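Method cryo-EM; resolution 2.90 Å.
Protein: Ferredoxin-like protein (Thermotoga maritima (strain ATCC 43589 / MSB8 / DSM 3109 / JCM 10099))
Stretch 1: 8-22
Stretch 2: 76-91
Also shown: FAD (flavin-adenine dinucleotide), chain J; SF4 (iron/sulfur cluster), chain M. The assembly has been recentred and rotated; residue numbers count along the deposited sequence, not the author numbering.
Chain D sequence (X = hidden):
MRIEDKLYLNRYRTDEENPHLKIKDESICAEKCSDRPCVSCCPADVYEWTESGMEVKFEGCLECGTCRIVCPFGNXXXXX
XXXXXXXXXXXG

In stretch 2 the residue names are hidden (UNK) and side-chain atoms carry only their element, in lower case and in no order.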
# COMPACT_ATOMS: atom_id res chain seq x y z
N TYR D 8 3.96 23.09 -21.30
CA TYR D 8 5.11 23.35 -20.45
C TYR D 8 5.72 22.07 -19.91
O TYR D 8 6.91 22.05 -19.57
CB TYR D 8 4.70 24.28 -19.30
CG TYR D 8 5.85 24.70 -18.42
CD1 TYR D 8 6.89 25.46 -18.92
CD2 TYR D 8 5.90 24.31 -17.09
CE1 TYR D 8 7.94 25.83 -18.12
CE2 TYR D 8 6.94 24.68 -16.28
CZ TYR D 8 7.97 25.43 -16.81
OH TYR D 8 9.02 25.80 -16.00
N LEU D 9 4.94 20.99 -19.84
CA LEU D 9 5.45 19.71 -19.37
C LEU D 9 6.39 19.08 -20.38
O LEU D 9 7.31 18.36 -20.00
CB LEU D 9 4.29 18.78 -19.09
CG LEU D 9 3.19 19.38 -18.21
CD1 LEU D 9 1.98 18.50 -18.25
CD2 LEU D 9 3.68 19.56 -16.80
N ASN D 10 6.16 19.31 -21.67
CA ASN D 10 7.00 18.75 -22.71
C ASN D 10 8.35 19.42 -22.72
O ASN D 10 8.54 20.53 -22.22
CB ASN D 10 6.35 18.90 -24.08
CG ASN D 10 5.06 18.16 -24.21
OD1 ASN D 10 4.03 18.75 -24.51
ND2 ASN D 10 5.11 16.87 -24.00
N ARG D 11 9.32 18.75 -23.33
CA ARG D 11 10.65 19.30 -23.50
C ARG D 11 10.82 19.73 -24.95
O ARG D 11 10.50 18.98 -25.87
CB ARG D 11 11.71 18.27 -23.14
CG ARG D 11 13.08 18.87 -23.03
CD ARG D 11 14.11 17.81 -23.19
NE ARG D 11 15.43 18.38 -23.32
CZ ARG D 11 16.43 17.78 -23.94
NH1 ARG D 11 16.25 16.59 -24.49
NH2 ARG D 11 17.61 18.36 -24.01
N TYR D 12 11.32 20.94 -25.14
CA TYR D 12 11.53 21.48 -26.46
C TYR D 12 12.96 21.96 -26.59
O TYR D 12 13.58 22.40 -25.63
CB TYR D 12 10.60 22.66 -26.75
CG TYR D 12 9.14 22.34 -26.83
CD1 TYR D 12 8.36 22.22 -25.70
CD2 TYR D 12 8.52 22.19 -28.06
CE1 TYR D 12 7.03 21.95 -25.78
CE2 TYR D 12 7.19 21.92 -28.14
CZ TYR D 12 6.45 21.79 -27.00
OH TYR D 12 5.11 21.52 -27.10
N ARG D 13 13.47 21.87 -27.81
CA ARG D 13 14.58 22.72 -28.24
C ARG D 13 14.00 23.56 -29.36
O ARG D 13 13.84 23.08 -30.49
CB ARG D 13 15.80 21.93 -28.68
CG ARG D 13 16.99 22.83 -28.86
CD ARG D 13 18.29 22.08 -28.95
NE ARG D 13 18.74 21.54 -27.68
CZ ARG D 13 18.67 20.25 -27.37
NH1 ARG D 13 18.16 19.39 -28.22
NH2 ARG D 13 19.10 19.84 -26.19
N THR D 14 13.65 24.80 -29.05
CA THR D 14 12.97 25.65 -30.01
C THR D 14 13.97 26.23 -31.00
O THR D 14 15.07 26.65 -30.62
CB THR D 14 12.22 26.76 -29.29
OG1 THR D 14 11.56 26.22 -28.14
CG2 THR D 14 11.18 27.36 -30.19
N ASP D 15 13.59 26.24 -32.27
CA ASP D 15 14.36 26.85 -33.34
C ASP D 15 13.60 28.10 -33.78
O ASP D 15 12.83 28.06 -34.74
CB ASP D 15 14.55 25.88 -34.48
CG ASP D 15 15.75 26.20 -35.32
OD1 ASP D 15 16.50 27.12 -34.96
OD2 ASP D 15 15.95 25.52 -36.35
N GLU D 16 13.83 29.21 -33.08
CA GLU D 16 13.00 30.39 -33.28
C GLU D 16 13.34 31.12 -34.57
O GLU D 16 12.48 31.81 -35.13
CB GLU D 16 13.15 31.34 -32.10
CG GLU D 16 12.72 30.76 -30.78
CD GLU D 16 13.90 30.34 -29.95
OE1 GLU D 16 15.00 30.19 -30.51
OE2 GLU D 16 13.73 30.16 -28.73
N GLU D 17 14.57 30.99 -35.05
CA GLU D 17 14.94 31.65 -36.29
C GLU D 17 14.47 30.88 -37.52
O GLU D 17 14.52 31.42 -38.63
CB GLU D 17 16.46 31.85 -36.36
CG GLU D 17 17.28 30.56 -36.37
CD GLU D 17 17.64 30.06 -34.98
OE1 GLU D 17 16.75 29.95 -34.12
OE2 GLU D 17 18.84 29.77 -34.76
N ASN D 18 14.02 29.64 -37.35
CA ASN D 18 13.53 28.81 -38.45
C ASN D 18 12.15 28.30 -38.10
O ASN D 18 12.00 27.21 -37.53
CB ASN D 18 14.48 27.64 -38.72
CG ASN D 18 15.89 28.10 -39.00
OD1 ASN D 18 16.80 27.85 -38.22
ND2 ASN D 18 16.07 28.77 -40.13
N PRO D 19 11.10 29.06 -38.42
CA PRO D 19 9.73 28.55 -38.24
C PRO D 19 9.43 27.47 -39.27
O PRO D 19 9.50 27.71 -40.48
CB PRO D 19 8.86 29.79 -38.45
CG PRO D 19 9.78 30.94 -38.34
CD PRO D 19 11.09 30.46 -38.85
N HIS D 20 9.12 26.28 -38.78
CA HIS D 20 8.82 25.15 -39.65
C HIS D 20 7.37 25.10 -40.09
O HIS D 20 7.01 24.25 -40.90
CB HIS D 20 9.20 23.85 -38.96
CG HIS D 20 8.43 23.60 -37.70
ND1 HIS D 20 8.69 24.26 -36.52
CD2 HIS D 20 7.41 22.75 -37.43
CE1 HIS D 20 7.86 23.84 -35.59
NE2 HIS D 20 7.08 22.92 -36.12
N LEU D 21 6.53 25.99 -39.58
CA LEU D 21 5.13 26.10 -39.99
C LEU D 21 4.94 27.47 -40.61
O LEU D 21 4.78 28.46 -39.90
CB LEU D 21 4.19 25.92 -38.81
CG LEU D 21 4.47 24.78 -37.87
CD1 LEU D 21 3.71 25.01 -36.61
CD2 LEU D 21 4.05 23.51 -38.51
N LYS D 22 4.96 27.52 -41.93
CA LYS D 22 4.68 28.74 -42.66
C LYS D 22 3.35 28.57 -43.38
O LYS D 22 3.03 27.47 -43.83
CB LYS D 22 5.79 29.05 -43.66
CG LYS D 22 5.78 30.46 -44.21
CD LYS D 22 6.89 30.66 -45.21
CE LYS D 22 6.65 29.85 -46.47
NZ LYS D 22 5.51 30.39 -47.26
N UNK D 76 -0.45 25.33 -45.94
CA UNK D 76 0.42 25.26 -44.77
C UNK D 76 1.72 24.63 -45.25
O UNK D 76 1.76 23.43 -45.56
c UNK D 76 -1.91 24.73 -41.74
c UNK D 76 -0.19 24.48 -43.61
c UNK D 76 -1.36 25.26 -43.02
c UNK D 76 0.85 24.25 -42.53
N UNK D 77 2.76 25.44 -45.37
CA UNK D 77 4.09 24.92 -45.66
C UNK D 77 4.58 24.24 -44.40
O UNK D 77 5.12 24.89 -43.50
o UNK D 77 5.93 24.54 -48.43
c UNK D 77 6.57 24.47 -47.36
c UNK D 77 5.03 26.04 -46.11
o UNK D 77 7.29 23.49 -47.06
c UNK D 77 6.46 25.61 -46.37
N UNK D 78 4.37 22.94 -44.32
CA UNK D 78 4.64 22.18 -43.12
C UNK D 78 5.95 21.44 -43.30
O UNK D 78 6.11 20.67 -44.25
c UNK D 78 3.02 20.80 -40.38
c UNK D 78 4.69 17.81 -39.37
c UNK D 78 5.11 18.40 -42.08
c UNK D 78 3.61 20.46 -41.54
c UNK D 78 4.32 19.25 -41.29
c UNK D 78 4.13 18.93 -39.94
c UNK D 78 3.51 21.20 -42.83
c UNK D 78 5.45 17.01 -40.16
c UNK D 78 5.67 17.30 -41.50
n UNK D 78 3.33 19.89 -39.40
N UNK D 79 6.88 21.67 -42.39
CA UNK D 79 8.09 20.89 -42.30
C UNK D 79 8.21 20.36 -40.88
O UNK D 79 7.58 20.86 -39.96
n UNK D 79 9.51 23.28 -44.46
c UNK D 79 9.45 22.01 -44.11
c UNK D 79 9.33 21.73 -42.64
o UNK D 79 9.48 21.09 -44.92
N UNK D 80 9.03 19.33 -40.73
CA UNK D 80 9.54 19.04 -39.42
C UNK D 80 10.55 20.12 -39.06
O UNK D 80 11.14 20.74 -39.94
c UNK D 80 10.21 17.67 -39.40
c UNK D 80 7.58 15.35 -37.99
o UNK D 80 6.64 13.34 -38.84
c UNK D 80 9.16 15.54 -40.22
c UNK D 80 9.25 16.52 -39.25
c UNK D 80 8.30 14.49 -40.09
c UNK D 80 8.45 16.41 -38.13
c UNK D 80 7.51 14.40 -38.97
N UNK D 81 10.77 20.36 -37.77
CA UNK D 81 11.94 21.15 -37.37
C UNK D 81 13.21 20.40 -37.72
O UNK D 81 13.21 19.21 -38.03
c UNK D 81 10.35 21.05 -35.61
c UNK D 81 9.90 20.07 -36.62
c UNK D 81 11.77 21.28 -35.86
N UNK D 82 14.33 21.12 -37.64
CA UNK D 82 15.62 20.52 -37.96
C UNK D 82 15.98 19.44 -36.94
O UNK D 82 15.28 19.20 -35.96
c UNK D 82 18.92 25.05 -37.28
n UNK D 82 17.79 24.42 -37.59
n UNK D 82 19.92 25.09 -38.14
n UNK D 82 19.04 25.65 -36.11
c UNK D 82 17.57 23.74 -38.86
c UNK D 82 16.38 22.81 -38.79
c UNK D 82 16.71 21.58 -37.98
N UNK D 83 17.08 18.74 -37.22
CA UNK D 83 17.55 17.75 -36.27
C UNK D 83 17.95 18.41 -34.97
O UNK D 83 18.47 19.53 -34.96
N UNK D 84 17.64 17.73 -33.86
CA UNK D 84 17.81 18.21 -32.49
C UNK D 84 16.97 19.45 -32.21
O UNK D 84 17.38 20.33 -31.46
n UNK D 84 20.92 18.11 -30.43
c UNK D 84 19.29 18.48 -32.15
o UNK D 84 18.75 17.84 -29.93
c UNK D 84 19.63 18.11 -30.74
N UNK D 85 15.79 19.53 -32.80
CA UNK D 85 14.91 20.67 -32.54
C UNK D 85 13.47 20.21 -32.52
O UNK D 85 13.13 19.13 -33.00
c UNK D 85 17.48 22.41 -34.10
c UNK D 85 16.34 22.61 -33.35
c UNK D 85 18.61 24.12 -32.91
o UNK D 85 19.73 24.88 -32.69
c UNK D 85 15.10 21.78 -33.58
c UNK D 85 16.36 23.59 -32.38
c UNK D 85 17.48 24.35 -32.15
c UNK D 85 18.61 23.16 -33.88
N UNK D 86 12.61 21.05 -31.94
CA UNK D 86 11.20 20.74 -31.83
C UNK D 86 10.87 20.06 -30.52
O UNK D 86 11.56 20.30 -29.53
N UNK D 87 9.82 19.23 -30.48
CA UNK D 87 9.55 18.42 -29.30
C UNK D 87 10.68 17.43 -29.08
O UNK D 87 11.27 16.91 -30.04
c UNK D 87 8.08 16.99 -30.73
c UNK D 87 7.09 18.56 -29.18
c UNK D 87 8.22 17.66 -29.39
N UNK D 88 11.01 17.19 -27.82
CA UNK D 88 11.95 16.15 -27.45
C UNK D 88 11.22 15.35 -26.39
O UNK D 88 11.29 15.67 -25.21
c UNK D 88 13.27 16.71 -26.96
c UNK D 88 15.07 18.38 -27.27
c UNK D 88 14.55 16.81 -29.10
c UNK D 88 13.99 17.61 -27.96
N UNK D 89 10.52 14.31 -26.83
CA UNK D 89 9.69 13.54 -25.93
C UNK D 89 10.55 12.70 -25.00
O UNK D 89 11.31 11.84 -25.45
c UNK D 89 7.61 13.33 -27.41
c UNK D 89 7.37 13.10 -28.75
c UNK D 89 8.74 12.63 -26.71
c UNK D 89 6.77 14.20 -26.74
c UNK D 89 5.53 14.57 -28.73
c UNK D 89 5.74 14.82 -27.39
c UNK D 89 6.35 13.71 -29.41
o UNK D 89 4.51 15.17 -29.40
N UNK D 90 10.47 12.99 -23.71
CA UNK D 90 11.02 12.12 -22.69
C UNK D 90 9.91 11.17 -22.27
O UNK D 90 8.77 11.60 -22.07
c UNK D 90 10.55 13.86 -20.84
c UNK D 90 11.11 14.71 -19.75
n UNK D 90 9.15 16.23 -19.85
c UNK D 90 11.56 12.95 -21.52
c UNK D 90 9.96 15.33 -18.99
N UNK D 91 10.25 9.88 -22.14
CA UNK D 91 9.31 8.74 -22.01
C UNK D 91 8.07 8.89 -22.90
O UNK D 91 6.94 8.93 -22.43
c UNK D 91 8.14 11.87 -18.12
c UNK D 91 8.65 9.66 -19.70
c UNK D 91 9.40 11.33 -18.16
c UNK D 91 7.38 10.21 -19.63
c UNK D 91 8.92 8.45 -20.55
c UNK D 91 7.14 11.31 -18.87
c UNK D 91 9.65 10.23 -18.93
PA FAD J . -0.62 37.09 -25.20
O1A FAD J . -1.51 37.23 -26.37
O2A FAD J . -0.75 35.75 -24.50
O5B FAD J . -0.81 38.27 -24.24
C5B FAD J . -1.69 39.36 -24.57
C4B FAD J . -2.12 40.04 -23.30
O4B FAD J . -2.11 41.47 -23.48
C3B FAD J . -3.52 39.67 -22.80
O3B FAD J . -3.52 39.47 -21.40
C2B FAD J . -4.35 40.88 -23.22
O2B FAD J . -5.46 41.09 -22.35
C1B FAD J . -3.33 42.00 -23.04
N9A FAD J . -3.62 43.21 -23.80
C8A FAD J . -4.30 43.30 -24.98
N7A FAD J . -4.42 44.52 -25.44
C5A FAD J . -3.78 45.29 -24.48
C6A FAD J . -3.56 46.68 -24.37
N6A FAD J . -3.97 47.58 -25.27
N1A FAD J . -2.88 47.12 -23.28
C2A FAD J . -2.46 46.23 -22.38
N3A FAD J . -2.61 44.91 -22.38
C4A FAD J . -3.29 44.50 -23.46
N1 FAD J . 7.20 33.20 -24.35
C2 FAD J . 8.07 34.15 -23.89
O2 FAD J . 7.71 35.30 -23.69
N3 FAD J . 9.38 33.81 -23.64
C4 FAD J . 9.93 32.58 -23.81
O4 FAD J . 11.12 32.39 -23.56
C4X FAD J . 9.01 31.58 -24.30
N5 FAD J . 9.45 30.40 -24.48
C5X FAD J . 8.58 29.44 -24.95
C6 FAD J . 9.06 28.16 -25.15
C7 FAD J . 8.22 27.15 -25.62
C7M FAD J . 8.77 25.77 -25.82
C8 FAD J . 6.87 27.44 -25.89
C8M FAD J . 5.94 26.38 -26.38
C9 FAD J . 6.39 28.73 -25.69
C9A FAD J . 7.24 29.73 -25.22
N10 FAD J . 6.78 31.04 -24.98
C10 FAD J . 7.65 32.00 -24.54
C1' FAD J . 5.40 31.42 -25.30
C2' FAD J . 4.45 31.39 -24.11
O2' FAD J . 3.98 30.06 -23.88
C3' FAD J . 3.26 32.30 -24.42
O3' FAD J . 2.53 31.73 -25.49
C4' FAD J . 3.66 33.72 -24.80
O4' FAD J . 4.50 34.28 -23.79
C5' FAD J . 2.47 34.63 -25.02
O5' FAD J . 2.95 35.98 -25.15
P FAD J . 2.10 37.20 -24.64
O1P FAD J . 2.95 38.45 -24.85
O2P FAD J . 1.62 36.98 -23.29
O3P FAD J . 0.90 37.25 -25.64
FE1 SF4 M . 2.38 21.40 -34.73
FE2 SF4 M . 0.50 19.03 -34.78
FE3 SF4 M . 0.43 21.07 -37.01
FE4 SF4 M . -0.58 21.80 -34.26
S1 SF4 M . -1.01 20.25 -35.66
S2 SF4 M . 0.86 22.62 -35.61
S3 SF4 M . 0.94 20.58 -33.38
S4 SF4 M . 1.94 19.85 -36.13

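Position 76 has four carbons, forked at the first with one arm two carbons long: Ile-76, a buried aliphatic whose CA lies 3.5 Å from Lys-22 O. Position 77 has three carbons, the last bearing two oxygens, and packs its first against Lys-22 CB, so it is Glu-77. Its backbone pairs with Lys-22 (Lys-22 N to Glu-77 O, 3.1 Å; Glu-77 N to Lys-22 O, 2.6 Å and weak), while the end of its side chain leads away from stretch 1.

Position 78 carries fused five- and six-membered rings with one nitrogen, packed against Leu-21: Trp-78. The flat indole fills a buried site, with CD1 3.4 Å from Leu-21 CD2 and NE1 3.6 Å from S4 of the iron-sulfur cluster. Position 79, two carbons ending in one oxygen and one nitrogen beside His-20, is Asn-79; its partly exposed amide suits the margin of the contact, with CB 4.2 Å from His-20 CB, and its backbone N donates to His-20 O (3.0 Å).

Position 80, a six-carbon ring bearing oxygen and pointing away from stretch 1, is Tyr-80, whose hydroxyl is hydrogen-bonded elsewhere in the structure. At 81 three carbons close onto the backbone nitrogen and lie over the His-20 ring, giving Pro-81; its CG sits 3.6 Å from the ring centroid, almost on the ring normal, a CH-pi contact.

Position 82 has three carbons, a nitrogen, then a carbon with two more nitrogens, meeting the Asp-15 carboxylate: Arg-82. In this salt bridge Arg-82 NE is only 2.5 Å from Asp-15 OD2, with a weak bond from NH2 to OD1 (3.2 Å). Position 83 has no side chain and touches nothing on stretch 1: Gly-83. Position 84, two carbons ending in oxygen and nitrogen near Arg-13, is Asn-84, its positive phi suiting the type II turn from Arg-82.

Position 85, a six-carbon ring with oxygen, lays one face over the Asp-15 carboxyl carbon: Tyr-85. Position 86 has no side-chain atoms: Gly-86. A CB would clash with Pro-81 CG and, at these backbone angles, jam against the preceding carbonyl. Gly-86 N donates to Arg-13 O (2.8 Å), and Arg-13 N donates to Gly-86 O (3.0 Å).

Position 87, one carbon carrying two, packs against the Tyr-12 ring: Val-87, with CG1 3.5 Å from Tyr-12 CE2. At 88 four carbons, forked at the second, cover one face of the Arg-11 guanidinium: Leu-88, through its CD1. At 89 a ring with oxygen turns its edge to Asn-10 ND2: Tyr-89. At 90 four carbons in a row end in a nitrogen that reaches Leu-9 O: Lys-90, long enough for its NZ to make a weak hydrogen bond there (NZ to Leu-9 O, 2.8 Å). Position 91, an unsubstituted six-carbon ring beyond contact, is Phe-91.

Two short antiparallel ladders thus join the stretches. Between them, the salt bridge and the proline-histidine contact tie the loops together.

Stretch 2 76-91: IEWNYPRGNYGVLYKF
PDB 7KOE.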